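Local atomic coordinates of uncharacterized protein Atu1656/AGR_C_3050 (Agrobacterium tumefaciens, PDB entry 2OJH), a protein that is of unknown function but adopts a six-bladed beta-propeller fold and belongs to the TolB family. Residues 46-51 / 275-280; 57-62 / 88-93. One frame throughout, in Å; residues are numbered along the deposited sequence.

Interaction 1 (46-51 / 275-280)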
loop_
_atom_site.group_PDB
_atom_site.type_symbol
_atom_site.label_atom_id
_atom_site.label_comp_id
_atom_site.label_asym_id
_atom_site.label_seq_id
_atom_site.Cartn_x
_atom_site.Cartn_y
_atom_site.Cartn_z
ATOM N N ALA A 46 6.861 1.240 4.106
ATOM C CA ALA A 46 5.405 1.132 3.808
ATOM C C ALA A 46 4.431 1.644 4.880
ATOM O O ALA A 46 3.631 0.880 5.475
ATOM C CB ALA A 46 5.055 -0.335 3.374
ATOM N N PRO A 47 4.476 2.964 5.141
ATOM C CA PRO A 47 3.622 3.504 6.206
ATOM C C PRO A 47 2.117 3.526 5.843
ATOM O O PRO A 47 1.752 3.876 4.703
ATOM C CB PRO A 47 4.166 4.935 6.378
ATOM C CG PRO A 47 4.709 5.298 5.021
ATOM C CD PRO A 47 5.301 4.004 4.494
ATOM N N ASN A 48 1.284 3.127 6.809
ATOM C CA ASN A 48 -0.141 3.496 6.863
ATOM C C ASN A 48 -0.301 4.663 7.837
ATOM O O ASN A 48 0.547 4.884 8.706
ATOM C CB ASN A 48 -1.005 2.377 7.499
ATOM C CG ASN A 48 -0.882 1.039 6.813
ATOM O OD1 ASN A 48 -0.588 0.043 7.464
ATOM N ND2 ASN A 48 -1.104 0.993 5.499
ATOM N N TRP A 49 -1.416 5.384 7.721
ATOM C CA TRP A 49 -1.701 6.485 8.617
ATOM C C TRP A 49 -2.984 6.165 9.328
ATOM O O TRP A 49 -3.989 5.885 8.670
ATOM C CB TRP A 49 -1.869 7.763 7.794
ATOM C CG TRP A 49 -1.687 9.070 8.554
ATOM C CD1 TRP A 49 -2.195 9.413 9.799
ATOM C CD2 TRP A 49 -0.984 10.225 8.075
ATOM N NE1 TRP A 49 -1.848 10.722 10.102
ATOM C CE2 TRP A 49 -1.110 11.238 9.057
ATOM C CE3 TRP A 49 -0.285 10.512 6.881
ATOM C CZ2 TRP A 49 -0.527 12.515 8.901
ATOM C CZ3 TRP A 49 0.295 11.772 6.732
ATOM C CH2 TRP A 49 0.163 12.759 7.735
ATOM N N SER A 50 -2.958 6.203 10.654
ATOM C CA SER A 50 -4.107 5.833 11.459
ATOM C C SER A 50 -5.318 6.721 11.175
ATOM O O SER A 50 -5.166 7.911 10.890
ATOM C CB SER A 50 -3.748 5.857 12.938
ATOM O OG SER A 50 -3.732 7.160 13.480
ATOM N N PRO A 51 -6.532 6.136 11.214
ATOM C CA PRO A 51 -7.727 6.917 10.901
ATOM C C PRO A 51 -8.019 8.034 11.876
ATOM O O PRO A 51 -8.726 8.960 11.507
ATOM C CB PRO A 51 -8.860 5.876 10.917
ATOM C CG PRO A 51 -8.220 4.594 10.834
ATOM C CD PRO A 51 -6.860 4.722 11.449
ATOM N N ASN A 275 4.239 1.048 -0.160
ATOM C CA ASN A 275 3.513 -0.119 -0.711
ATOM C C ASN A 275 2.045 -0.106 -0.354
ATOM O O ASN A 275 1.196 -0.540 -1.149
ATOM C CB ASN A 275 4.106 -1.464 -0.253
ATOM C CG ASN A 275 5.500 -1.633 -0.697
ATOM O OD1 ASN A 275 6.413 -1.059 -0.097
ATOM N ND2 ASN A 275 5.697 -2.394 -1.775
ATOM N N SER A 276 1.753 0.352 0.854
ATOM C CA SER A 276 0.427 0.212 1.436
ATOM C C SER A 276 -0.304 1.573 1.518
ATOM O O SER A 276 0.344 2.628 1.389
ATOM C CB SER A 276 0.547 -0.400 2.823
ATOM O OG SER A 276 0.882 -1.774 2.714
ATOM N N PRO A 277 -1.640 1.558 1.714
ATOM C CA PRO A 277 -2.406 2.816 1.724
ATOM C C PRO A 277 -1.825 3.836 2.693
ATOM O O PRO A 277 -1.715 3.557 3.898
ATOM C CB PRO A 277 -3.809 2.388 2.124
ATOM C CG PRO A 277 -3.924 0.950 1.719
ATOM C CD PRO A 277 -2.513 0.373 1.879
ATOM N N ASN A 278 -1.385 4.988 2.167
ATOM C CA ASN A 278 -0.571 5.917 2.992
ATOM C C ASN A 278 -1.123 7.339 3.317
ATOM O O ASN A 278 -0.377 8.211 3.778
ATOM C CB ASN A 278 0.782 6.056 2.321
ATOM C CG ASN A 278 0.662 6.586 0.923
ATOM O OD1 ASN A 278 -0.375 6.407 0.271
ATOM N ND2 ASN A 278 1.693 7.279 0.464
ATOM N N TRP A 279 -2.410 7.587 3.068
ATOM C CA TRP A 279 -2.951 8.943 3.187
ATOM C C TRP A 279 -3.372 9.180 4.609
ATOM O O TRP A 279 -3.932 8.275 5.276
ATOM C CB TRP A 279 -4.182 9.130 2.275
ATOM C CG TRP A 279 -3.855 9.285 0.799
ATOM C CD1 TRP A 279 -3.798 8.308 -0.150
ATOM C CD2 TRP A 279 -3.511 10.507 0.145
ATOM N NE1 TRP A 279 -3.451 8.858 -1.380
ATOM C CE2 TRP A 279 -3.297 10.214 -1.218
ATOM C CE3 TRP A 279 -3.407 11.836 0.577
ATOM C CZ2 TRP A 279 -2.933 11.206 -2.140
ATOM C CZ3 TRP A 279 -3.066 12.821 -0.343
ATOM C CH2 TRP A 279 -2.825 12.500 -1.671
ATOM N N SER A 280 -3.127 10.400 5.076
ATOM C CA SER A 280 -3.813 10.931 6.258
ATOM C C SER A 280 -5.329 10.853 6.037
ATOM O O SER A 280 -5.808 10.969 4.895
ATOM C CB SER A 280 -3.418 12.395 6.421
ATOM O OG SER A 280 -4.210 12.999 7.409
HETATM O O HOH W 1 2.749 2.717 2.385
HETATM O O HOH W 2 -3.224 5.388 5.578
HETATM O O HOH W 3 -6.086 7.168 7.348
#
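Ala46 places CB against OD1 and N of Asn275 where the innermost strand of one propeller blade, 45-49, meets the loop 275-280 of a later part of the chain. The two segments run in nearly the same direction near the centre of this six-bladed beta-propeller. At Pro47 the backbone carbonyl rests on CB of Asn278, and a water that donates to Pro47 O and to Ser276 O links the two segments. Asn48 makes the direct bond: chi1 (-56°) sets CG beside the backbone N, and from there ND2 donates a hydrogen bond to Pro277 O at 3.1 Å, almost straight at 176° and within the amide plane. CA of Asn48 leans on the same oxygen, 3.4 Å from Pro277 O, in a CA-H...O contact, while its OD1 is taken by His90. Trp49 is the residue most buried by the other segment. Its backbone N donates to a second water that also lies 2.9 Å from Pro277 O and 3.0 Å from Trp279 O. The indole, whose NE1 is bound to Gly53 O, has Asn278 O in plane at its edge and Ser280 across one face: Ser280 CB sits 3.5 Å from the centroid of the Trp49 six-membered ring, 4° off the normal, a CH-pi contact.

Interaction 2 (57-62 / 88-93)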
loop_
_atom_site.group_PDB
_atom_site.type_symbol
_atom_site.label_atom_id
_atom_site.label_comp_id
_atom_site.label_asym_id
_atom_site.label_seq_id
_atom_site.Cartn_x
_atom_site.Cartn_y
_atom_site.Cartn_z
ATOM N N LEU A 57 1.745 3.453 10.876
ATOM C CA LEU A 57 2.016 2.026 11.015
ATOM C C LEU A 57 3.013 1.579 9.934
ATOM O O LEU A 57 2.746 1.683 8.711
ATOM C CB LEU A 57 0.714 1.218 10.982
ATOM C CG LEU A 57 0.821 -0.284 11.293
ATOM C CD1 LEU A 57 1.080 -0.522 12.779
ATOM C CD2 LEU A 57 -0.458 -0.982 10.821
ATOM N N LEU A 58 4.180 1.131 10.388
ATOM C CA LEU A 58 5.277 0.732 9.496
ATOM C C LEU A 58 5.685 -0.723 9.751
ATOM O O LEU A 58 5.500 -1.248 10.849
ATOM C CB LEU A 58 6.533 1.578 9.769
ATOM C CG LEU A 58 6.734 3.040 9.328
ATOM C CD1 LEU A 58 7.150 3.220 7.897
ATOM C CD2 LEU A 58 5.578 3.984 9.724
ATOM N N ASN A 59 6.302 -1.359 8.761
ATOM C CA ASN A 59 6.989 -2.617 9.069
ATOM C C ASN A 59 8.500 -2.500 8.958
ATOM O O ASN A 59 9.044 -1.695 8.173
ATOM C CB ASN A 59 6.466 -3.794 8.219
ATOM C CG ASN A 59 6.630 -3.542 6.741
ATOM O OD1 ASN A 59 5.917 -2.732 6.168
ATOM N ND2 ASN A 59 7.579 -4.222 6.128
ATOM N N SER A 60 9.169 -3.358 9.714
ATOM C CA SER A 60 10.608 -3.470 9.642
ATOM C C SER A 60 11.037 -4.874 10.059
ATOM O O SER A 60 10.750 -5.327 11.184
ATOM C CB SER A 60 11.264 -2.422 10.542
ATOM O OG SER A 60 12.681 -2.531 10.499
ATOM N N GLU A 61 11.730 -5.541 9.142
ATOM C CA GLU A 61 12.325 -6.861 9.398
ATOM C C GLU A 61 11.291 -7.865 9.916
ATOM O O GLU A 61 11.559 -8.628 10.847
ATOM C CB GLU A 61 13.522 -6.741 10.356
ATOM C CG GLU A 61 14.579 -5.729 9.917
ATOM C CD GLU A 61 15.363 -6.165 8.680
ATOM O OE1 GLU A 61 15.377 -7.381 8.374
ATOM O OE2 GLU A 61 15.982 -5.298 8.011
ATOM N N GLY A 62 10.103 -7.829 9.311
ATOM C CA GLY A 62 9.025 -8.772 9.616
ATOM C C GLY A 62 8.081 -8.413 10.753
ATOM O O GLY A 62 7.105 -9.137 11.006
ATOM N N ASN A 88 5.494 -5.909 3.444
ATOM C CA ASN A 88 5.146 -4.475 3.312
ATOM C C ASN A 88 3.687 -4.155 3.012
ATOM O O ASN A 88 3.363 -2.999 2.749
ATOM C CB ASN A 88 5.927 -3.838 2.177
ATOM C CG ASN A 88 7.392 -3.717 2.471
ATOM O OD1 ASN A 88 7.919 -4.305 3.446
ATOM N ND2 ASN A 88 8.076 -2.938 1.636
ATOM N N ASP A 89 2.824 -5.172 3.053
ATOM C CA ASP A 89 1.438 -5.055 2.583
ATOM C C ASP A 89 0.536 -5.241 3.775
ATOM O O ASP A 89 0.335 -6.364 4.236
ATOM C CB ASP A 89 1.154 -6.118 1.513
ATOM C CG ASP A 89 2.112 -6.067 0.344
ATOM O OD1 ASP A 89 2.468 -4.964 -0.160
ATOM O OD2 ASP A 89 2.487 -7.159 -0.142
ATOM N N HIS A 90 0.009 -4.134 4.294
ATOM C CA HIS A 90 -0.709 -4.146 5.569
ATOM C C HIS A 90 -1.567 -2.897 5.625
ATOM O O HIS A 90 -1.381 -1.984 4.855
ATOM C CB HIS A 90 0.257 -4.198 6.777
ATOM C CG HIS A 90 1.402 -3.217 6.705
ATOM N ND1 HIS A 90 1.252 -1.874 6.991
ATOM C CD2 HIS A 90 2.715 -3.392 6.417
ATOM C CE1 HIS A 90 2.414 -1.261 6.847
ATOM N NE2 HIS A 90 3.322 -2.162 6.508
ATOM N N GLY A 91 -2.499 -2.812 6.553
ATOM C CA GLY A 91 -3.347 -1.635 6.546
ATOM C C GLY A 91 -4.173 -1.602 7.796
ATOM O O GLY A 91 -4.054 -2.500 8.637
ATOM N N ILE A 92 -4.963 -0.541 7.923
ATOM C CA ILE A 92 -5.749 -0.267 9.142
ATOM C C ILE A 92 -7.200 -0.062 8.698
ATOM O O ILE A 92 -7.460 0.555 7.626
ATOM C CB ILE A 92 -5.217 0.989 9.872
ATOM C CG1 ILE A 92 -3.697 0.912 10.150
ATOM C CG2 ILE A 92 -5.951 1.220 11.180
ATOM C CD1 ILE A 92 -3.145 2.226 10.767
ATOM N N SER A 93 -8.137 -0.635 9.435
ATOM C CA SER A 93 -9.546 -0.573 9.074
ATOM C C SER A 93 -10.041 0.851 9.285
ATOM O O SER A 93 -9.496 1.575 10.119
ATOM C CB SER A 93 -10.364 -1.526 9.954
ATOM O OG SER A 93 -10.271 -1.088 11.287
#
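Asn59 uses both ends of its carboxamide, accepting a hydrogen bond from His90 and giving one to Asn88. His90 NE2 donates to Asn59 OD1 over 2.7 Å, with an N-H...O angle of 144°, so the bond is short but bent. The oxygen lies in the plane of the imidazole, at its edge, and the donor is tilted 28° from the carbonyl plane of Asn59; ring and amide are turned steeply against each other. On the other branch, Asn59 ND2 reaches Asn88 OD1 at 2.7 Å in a straighter bond. Here the acceptor lies near the Asn59 amide plane, whereas the donor stands above the carbonyl plane of Asn88, the two side chains crossing at about a right angle. A chi1 of 59° sets CG of Asn59 between its backbone N and carbonyl carbon, on the side facing His90 and Asn88.

Beyond this polar cluster, the His90 ring presents CE1 to the backbone of the strand, 3.5 Å from Leu57 O and near the ring plane. Asn88 ND2 is bound to Glu45 OE1 and Asn275 OD1. Farther out the contact becomes apolar: Leu57 CD2 meets Ile92 CG1 at 3.8 Å, and Ile92 CD1 approaches Leu57 CB at 4.0 Å.

Strand 55-60 of one propeller blade thus faces the entry into the next, whose first strand is 91-92, through side chains rather than paired backbones; the nearest CA atoms, of Asn59 and Asn88, are 6.3 Å apart. With NE2 held by Asn59 and ND1 by Asn48, the rotation of the His90 ring is fixed, and the donor and acceptor roles around the Asn59 carboxamide define which end is oxygen and which is nitrogen, giving this buried blade-to-blade junction a specific polar centre.

Overall arrangement
The two contacts lie side by side near the middle of the propeller, their centres about 9 Å apart, and each takes one segment from the same four-stranded antiparallel sheet, in which strands 45-49 and 55-60 are neighbours. Interaction 1 joins the inner strand of that blade to the loop before strand 285-291, more than 220 residues on; interaction 2 joins the same blade to the one that follows, and both its segments fall between those of interaction 1 in sequence. They also touch directly, through the Asn48-His90 hydrogen bond and another between Ser276 OG and Asn88 O. Early and late parts of the chain are therefore tied together around the propeller's centre.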